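Putative uncharacterized protein (Pseudomonas phage 201phi2-1, PDB 3R4V) belongs to the phage tubulin-like proteins, with a nucleotide-binding domain that holds guanosine-5'-diphosphate and a tubulin-type C-terminal domain. Local coordinates at residues Cys6-Gly11 and Asp76-Ala81. Numbering follows the deposited sequence. Where two conformers were deposited one is given.
Sequences CLIFAG and DTIPEA. With GDP (guanosine-5'-diphosphate), chain B.
Cys-6 and Ile-8, two residues apart on strand 6-10 and facing the same side of the sheet, meet the apolar side chains of the loop 76-81. Cys-6 occupies two conformers; in the one described here the sulphur lies anti to the backbone N (chi1 173°), which sends SG toward Ile-78. In this conformer SG rests against the branch methyl of Ile-78, with CG2 3.6 Å away, and more loosely against the ring of Pro-79, whose CD is 4.3 Å from the same SG. The CA-CB bond of Cys-6 points at the loop, and methyl meets methylene further along, at Ala-81, whose CB lies 3.8 Å from Cys-6 CB. The two isoleucines cross at about a right angle and touch through methyl groups. Ile-8 CD1 is 4.1 Å from Ile-78 CD1 and the same distance from Ile-78 CG2, reaching both branches of its partner. With Cys-6 in this conformer, CG2 of Ile-78 is shared between its sulphur and the delta methyl of Ile-8.

Strand 6-10 belongs to the parallel part of the sheet in the nucleotide-binding domain of this tubulin-like fold, between strands 28-32 and 84-89. The loop leads from helix 71-76 into strand 84-89, a neighbour of strand 6-10, and passes over one side of the sheet on its way. Helix 95-108 covers the same apolar patch, Ile-102 touching both isoleucines, while Phe-31 of strand 28-32 also packs on Ile-78. The loop's polar backbone is held separately: Arg-109 donates a hydrogen bond to Ile-78 O, and Ala-81 N is bonded to the hydroxyl of Tyr-84. Past its C-terminal end the strand runs into the nucleotide pocket, where Gly-11, without a side chain at this close approach to the phosphate, brings its CA to 3.4 Å from O2B of GDP.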
loop_
_atom_site.group_PDB
_atom_site.type_symbol
_atom_site.label_atom_id
_atom_site.label_comp_id
_atom_site.label_asym_id
_atom_site.label_seq_id
_atom_site.Cartn_x
_atom_site.Cartn_y
_atom_site.Cartn_z
ATOM N N CYS A 6 -5.470 12.210 6.105
ATOM C CA CYS A 6 -5.635 12.358 4.678
ATOM C C CYS A 6 -5.404 10.994 4.015
ATOM O O CYS A 6 -4.396 10.329 4.269
ATOM C CB CYS A 6 -4.648 13.406 4.167
ATOM S SG CYS A 6 -4.588 13.553 2.397
ATOM N N LEU A 7 -6.350 10.578 3.178
ATOM C CA LEU A 7 -6.251 9.288 2.504
ATOM C C LEU A 7 -5.883 9.487 1.039
ATOM O O LEU A 7 -6.546 10.232 0.307
ATOM C CB LEU A 7 -7.568 8.517 2.606
ATOM C CG LEU A 7 -8.010 8.175 4.028
ATOM C CD1 LEU A 7 -8.873 9.300 4.587
ATOM C CD2 LEU A 7 -8.779 6.879 4.036
ATOM N N ILE A 8 -4.839 8.789 0.611
ATOM C CA ILE A 8 -4.314 8.956 -0.735
ATOM C C ILE A 8 -4.372 7.632 -1.497
ATOM O O ILE A 8 -3.911 6.608 -0.990
ATOM C CB ILE A 8 -2.863 9.429 -0.661
ATOM C CG1 ILE A 8 -2.799 10.787 0.043
ATOM C CG2 ILE A 8 -2.246 9.488 -2.057
ATOM C CD1 ILE A 8 -1.442 11.112 0.619
ATOM N N PHE A 9 -4.942 7.661 -2.702
ATOM C CA PHE A 9 -5.104 6.466 -3.534
ATOM C C PHE A 9 -4.483 6.711 -4.889
ATOM O O PHE A 9 -4.641 7.791 -5.463
ATOM C CB PHE A 9 -6.591 6.138 -3.738
ATOM C CG PHE A 9 -7.297 5.802 -2.471
ATOM C CD1 PHE A 9 -7.354 4.487 -2.029
ATOM C CD2 PHE A 9 -7.835 6.801 -1.682
ATOM C CE1 PHE A 9 -7.971 4.168 -0.832
ATOM C CE2 PHE A 9 -8.461 6.489 -0.487
ATOM C CZ PHE A 9 -8.529 5.170 -0.062
ATOM N N ALA A 10 -3.801 5.701 -5.416
ATOM C CA ALA A 10 -3.079 5.867 -6.675
ATOM C C ALA A 10 -3.271 4.679 -7.596
ATOM O O ALA A 10 -3.303 3.531 -7.152
ATOM C CB ALA A 10 -1.606 6.076 -6.409
ATOM N N GLY A 11 -3.405 4.969 -8.892
ATOM C CA GLY A 11 -3.521 3.931 -9.895
ATOM C C GLY A 11 -4.928 3.356 -9.899
ATOM O O GLY A 11 -5.762 3.729 -9.069
ATOM N N ASP A 76 0.890 19.795 -3.660
ATOM C CA ASP A 76 0.215 21.026 -3.255
ATOM C C ASP A 76 -1.282 20.828 -3.039
ATOM O O ASP A 76 -1.916 21.599 -2.321
ATOM C CB ASP A 76 0.460 22.154 -4.261
ATOM C CG ASP A 76 1.799 22.835 -4.055
ATOM O OD1 ASP A 76 2.274 22.874 -2.899
ATOM O OD2 ASP A 76 2.378 23.328 -5.047
ATOM N N THR A 77 -1.847 19.798 -3.655
ATOM C CA THR A 77 -3.262 19.509 -3.466
ATOM C C THR A 77 -3.509 18.621 -2.247
ATOM O O THR A 77 -4.651 18.316 -1.922
ATOM C CB THR A 77 -3.885 18.835 -4.704
ATOM O OG1 THR A 77 -3.499 17.458 -4.748
ATOM C CG2 THR A 77 -3.449 19.542 -5.993
ATOM N N ILE A 78 -2.447 18.196 -1.573
ATOM C CA ILE A 78 -2.612 17.320 -0.413
ATOM C C ILE A 78 -2.368 18.116 0.857
ATOM O O ILE A 78 -1.247 18.527 1.131
ATOM C CB ILE A 78 -1.673 16.089 -0.478
ATOM C CG1 ILE A 78 -1.944 15.283 -1.755
ATOM C CG2 ILE A 78 -1.835 15.217 0.775
ATOM C CD1 ILE A 78 -0.926 14.167 -2.020
ATOM N N PRO A 79 -3.431 18.358 1.631
ATOM C CA PRO A 79 -3.338 19.188 2.836
ATOM C C PRO A 79 -2.386 18.592 3.865
ATOM O O PRO A 79 -2.150 17.389 3.852
ATOM C CB PRO A 79 -4.762 19.149 3.402
ATOM C CG PRO A 79 -5.625 18.658 2.297
ATOM C CD PRO A 79 -4.769 17.775 1.457
ATOM N N GLU A 80 -1.847 19.432 4.742
ATOM C CA GLU A 80 -1.113 18.949 5.903
ATOM C C GLU A 80 -2.075 18.172 6.789
ATOM O O GLU A 80 -3.181 18.636 7.074
ATOM C CB GLU A 80 -0.508 20.109 6.695
ATOM C CG GLU A 80 0.586 20.882 5.961
ATOM C CD GLU A 80 1.854 20.063 5.749
ATOM O OE1 GLU A 80 2.161 19.195 6.600
ATOM O OE2 GLU A 80 2.546 20.290 4.730
ATOM N N ALA A 81 -1.662 16.988 7.217
ATOM C CA ALA A 81 -2.501 16.183 8.099
ATOM C C ALA A 81 -1.686 15.529 9.203
ATOM O O ALA A 81 -0.474 15.352 9.074
ATOM C CB ALA A 81 -3.258 15.135 7.303
HETATM P PB GDP B . -2.144 0.892 -12.440
HETATM O O1B GDP B . -3.348 1.737 -12.788
HETATM O O2B GDP B . -1.609 1.360 -11.113
HETATM O O3B GDP B . -1.094 0.995 -13.540
HETATM O O3A GDP B . -2.567 -0.648 -12.371
HETATM P PA GDP B . -3.846 -1.255 -11.605
HETATM O O1A GDP B . -5.165 -0.857 -12.246
HETATM O O2A GDP B . -3.807 -0.910 -10.144
HETATM O "O5'" GDP B . -3.592 -2.793 -11.853
HETATM C "C5'" GDP B . -2.363 -3.430 -11.464
HETATM C "C4'" GDP B . -2.600 -4.909 -11.182
HETATM O "O4'" GDP B . -3.346 -5.051 -9.966
HETATM C "C3'" GDP B . -3.438 -5.600 -12.245
HETATM O "O3'" GDP B . -2.601 -6.189 -13.236
HETATM C "C2'" GDP B . -4.175 -6.664 -11.463
HETATM O "O2'" GDP B . -3.345 -7.810 -11.276
HETATM C "C1'" GDP B . -4.360 -6.062 -10.088
HETATM N N9 GDP B . -5.634 -5.327 -9.943
HETATM C C8 GDP B . -6.245 -4.535 -10.857
HETATM N N7 GDP B . -7.375 -3.987 -10.342
HETATM C C5 GDP B . -7.487 -4.407 -9.062
HETATM C C6 GDP B . -8.428 -4.200 -7.940
HETATM O O6 GDP B . -9.431 -3.470 -8.075
HETATM N N1 GDP B . -8.169 -4.826 -6.777
HETATM C C2 GDP B . -7.088 -5.620 -6.609
HETATM N N2 GDP B . -6.866 -6.222 -5.411
HETATM N N3 GDP B . -6.186 -5.847 -7.592
HETATM C C4 GDP B . -6.332 -5.276 -8.810
#